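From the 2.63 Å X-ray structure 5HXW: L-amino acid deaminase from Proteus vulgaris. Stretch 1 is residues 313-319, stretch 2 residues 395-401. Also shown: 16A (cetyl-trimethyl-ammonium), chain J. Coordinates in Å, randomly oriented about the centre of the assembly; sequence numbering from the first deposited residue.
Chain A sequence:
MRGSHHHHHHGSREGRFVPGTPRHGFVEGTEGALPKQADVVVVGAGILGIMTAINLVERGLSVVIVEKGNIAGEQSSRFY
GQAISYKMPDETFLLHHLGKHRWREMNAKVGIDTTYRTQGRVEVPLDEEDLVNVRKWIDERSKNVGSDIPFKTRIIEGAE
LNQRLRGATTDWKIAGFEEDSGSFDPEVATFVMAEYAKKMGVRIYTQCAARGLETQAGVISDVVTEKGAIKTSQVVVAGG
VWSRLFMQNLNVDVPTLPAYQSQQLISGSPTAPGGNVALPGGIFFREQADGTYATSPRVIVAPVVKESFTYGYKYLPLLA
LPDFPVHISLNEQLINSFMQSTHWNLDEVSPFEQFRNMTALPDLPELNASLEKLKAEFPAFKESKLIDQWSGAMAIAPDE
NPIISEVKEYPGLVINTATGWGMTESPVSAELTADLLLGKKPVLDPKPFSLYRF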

# COMPACT_ATOMS: atom_id res chain seq x y z
N TYR A 313 -12.95 8.96 17.22
CA TYR A 313 -12.31 9.38 18.48
C TYR A 313 -11.01 8.62 18.75
O TYR A 313 -10.09 9.16 19.37
CB TYR A 313 -13.29 9.26 19.66
CG TYR A 313 -13.53 7.86 20.19
CD1 TYR A 313 -14.52 7.04 19.64
CD2 TYR A 313 -12.77 7.35 21.26
CE1 TYR A 313 -14.75 5.75 20.12
CE2 TYR A 313 -12.99 6.06 21.75
CZ TYR A 313 -13.97 5.27 21.18
OH TYR A 313 -14.19 4.00 21.67
N LYS A 314 -10.96 7.38 18.27
CA LYS A 314 -9.77 6.51 18.38
C LYS A 314 -8.58 7.01 17.55
O LYS A 314 -7.45 6.60 17.79
CB LYS A 314 -10.12 5.08 17.98
CG LYS A 314 -11.05 4.35 18.94
CD LYS A 314 -11.47 3.01 18.36
CE LYS A 314 -12.41 2.27 19.30
NZ LYS A 314 -12.85 0.99 18.70
N TYR A 315 -8.86 7.90 16.59
CA TYR A 315 -7.85 8.45 15.68
C TYR A 315 -7.30 9.80 16.15
O TYR A 315 -6.47 10.40 15.47
CB TYR A 315 -8.43 8.59 14.27
CG TYR A 315 -8.67 7.29 13.54
CD1 TYR A 315 -9.76 6.47 13.87
CD2 TYR A 315 -7.83 6.89 12.51
CE1 TYR A 315 -9.99 5.28 13.19
CE2 TYR A 315 -8.05 5.70 11.83
CZ TYR A 315 -9.13 4.90 12.17
OH TYR A 315 -9.36 3.72 11.50
N LEU A 316 -7.78 10.27 17.30
CA LEU A 316 -7.37 11.57 17.86
C LEU A 316 -5.89 11.70 18.30
O LEU A 316 -5.32 12.78 18.12
CB LEU A 316 -8.32 12.02 18.99
CG LEU A 316 -9.73 12.50 18.62
CD1 LEU A 316 -10.62 12.54 19.85
CD2 LEU A 316 -9.71 13.87 17.94
N PRO A 317 -5.27 10.62 18.85
CA PRO A 317 -3.82 10.67 19.15
C PRO A 317 -2.89 10.82 17.93
O PRO A 317 -1.70 11.07 18.11
CB PRO A 317 -3.56 9.33 19.84
CG PRO A 317 -4.86 8.97 20.45
CD PRO A 317 -5.87 9.40 19.43
N LEU A 318 -3.43 10.64 16.72
CA LEU A 318 -2.68 10.91 15.49
C LEU A 318 -2.68 12.41 15.17
O LEU A 318 -1.69 12.93 14.66
CB LEU A 318 -3.21 10.08 14.31
CG LEU A 318 -3.09 8.55 14.36
CD1 LEU A 318 -3.93 7.94 13.25
CD2 LEU A 318 -1.66 8.05 14.27
N LEU A 319 -3.77 13.10 15.49
CA LEU A 319 -3.85 14.56 15.36
C LEU A 319 -3.02 15.30 16.43
O LEU A 319 -2.91 16.54 16.39
CB LEU A 319 -5.31 15.05 15.38
CG LEU A 319 -6.37 14.55 14.39
CD1 LEU A 319 -7.63 15.39 14.53
CD2 LEU A 319 -5.90 14.55 12.94
C1 16A J . -11.95 13.17 14.51
C2 16A J . -11.82 12.30 13.28
C3 16A J . -10.38 11.85 13.08
C4 16A J . -10.22 11.14 11.74
C5 16A J . -8.77 11.18 11.27
C6 16A J . -8.43 9.93 10.47
C7 16A J . -6.94 9.83 10.20
C8 16A J . -6.67 9.13 8.87
C9 16A J . -5.39 8.31 8.95
C10 16A J . -4.33 8.87 8.01
C11 16A J . -2.94 8.78 8.64
C12 16A J . -2.13 7.65 8.02
C13 16A J . -0.86 8.18 7.34
C14 16A J . -0.25 7.11 6.44
C15 16A J . 0.24 7.72 5.13
C16 16A J . 1.47 6.96 4.61
N1 16A J . 1.67 6.92 3.14
C17 16A J . 2.96 6.26 2.88
C18 16A J . 0.65 6.12 2.45
C19 16A J . 1.74 8.26 2.53
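Stretch 2, residues 395-401: AIAPDEN

Stretch 2 enters as the end of a strand, A395 and I396 in extended conformation, and then folds into a type I beta turn from A397 to E400, closed by the hydrogen bond from E400 N to A397 O at 3.0 Å. The turn meets stretch 1 at Y315, whose CA lies 5.2 Å from the CA of P398, the closest pair of CA atoms across the two stretches.

A395 points its methyl group away from stretch 1 and makes no contact with it. I396 contributes mainly through its backbone: Y315 OH donates a hydrogen bond to I396 O at 2.7 Å, so that the buried tyrosine satisfies its hydroxyl while the carbonyl lies at the ring edge. The isoleucine side chain leads away from stretch 1 and meets the alkyl chain of the cetyl-trimethyl-ammonium, with CG1 3.9 Å from C12, an apolar surface suited to a detergent tail. A397 turns its CB away too, but its CA comes within 3.5 Å of Y315 OH; the small residue opens the turn.

P398 is the centre of the contact. Its phi of -49° fits the second position of a type I turn, where the pyrrolidine ring restrains the backbone. Its CA sits over one face of the Y315 ring, 3.9 Å from the centroid, in a CH-pi contact, while CD packs 3.6 Å from Y315 CZ. P398 CB also lies 4.1 Å from K314 CB, and P398 O is 3.7 Å from L318 CD1.

D399 points away from stretch 1; its OD1 accepts a hydrogen bond from N401 N at 3.2 Å, supporting the chain as it leaves the turn. E400 adopts a positive phi of 68°. Its side chain reaches back, placing OE1 3.6 Å from L318 CD2 and OE2 3.5 Å from detergent C13. N401 lies beyond reach of stretch 1.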

# COMPACT_ATOMS: atom_id res chain seq x y z
N ALA A 395 -7.04 3.38 3.36
CA ALA A 395 -7.87 3.09 4.52
C ALA A 395 -6.95 2.62 5.63
O ALA A 395 -6.25 1.61 5.49
CB ALA A 395 -8.92 2.04 4.19
N ILE A 396 -6.93 3.38 6.72
CA ILE A 396 -5.96 3.21 7.81
C ILE A 396 -6.68 2.90 9.13
O ILE A 396 -7.70 3.52 9.44
CB ILE A 396 -5.04 4.46 7.92
CG1 ILE A 396 -4.30 4.76 6.59
CG2 ILE A 396 -4.05 4.37 9.08
CD1 ILE A 396 -3.40 3.65 6.05
N ALA A 397 -6.15 1.92 9.86
CA ALA A 397 -6.60 1.55 11.20
C ALA A 397 -6.12 2.57 12.26
O ALA A 397 -5.16 3.29 12.00
CB ALA A 397 -6.11 0.15 11.53
N PRO A 398 -6.79 2.64 13.45
CA PRO A 398 -6.43 3.62 14.51
C PRO A 398 -4.95 3.73 14.90
O PRO A 398 -4.48 4.83 15.18
CB PRO A 398 -7.25 3.14 15.71
CG PRO A 398 -8.46 2.53 15.10
CD PRO A 398 -8.00 1.88 13.82
N ASP A 399 -4.22 2.60 14.92
CA ASP A 399 -2.81 2.60 15.31
C ASP A 399 -1.83 2.65 14.13
O ASP A 399 -0.62 2.50 14.31
CB ASP A 399 -2.49 1.42 16.26
CG ASP A 399 -2.78 0.05 15.64
OD1 ASP A 399 -3.01 -0.08 14.42
OD2 ASP A 399 -2.77 -0.94 16.42
N GLU A 400 -2.39 2.85 12.93
CA GLU A 400 -1.64 3.01 11.67
C GLU A 400 -0.92 1.73 11.18
O GLU A 400 -0.10 1.77 10.26
CB GLU A 400 -0.68 4.21 11.75
CG GLU A 400 -0.56 5.03 10.47
CD GLU A 400 0.42 6.19 10.60
OE1 GLU A 400 0.49 6.82 11.68
OE2 GLU A 400 1.13 6.46 9.60
N ASN A 401 -1.26 0.59 11.80
CA ASN A 401 -0.67 -0.71 11.47
C ASN A 401 -1.62 -1.60 10.66
O ASN A 401 -2.84 -1.44 10.78
CB ASN A 401 -0.21 -1.41 12.76
CG ASN A 401 0.99 -0.73 13.41
OD1 ASN A 401 1.66 0.10 12.80
ND2 ASN A 401 1.25 -1.09 14.66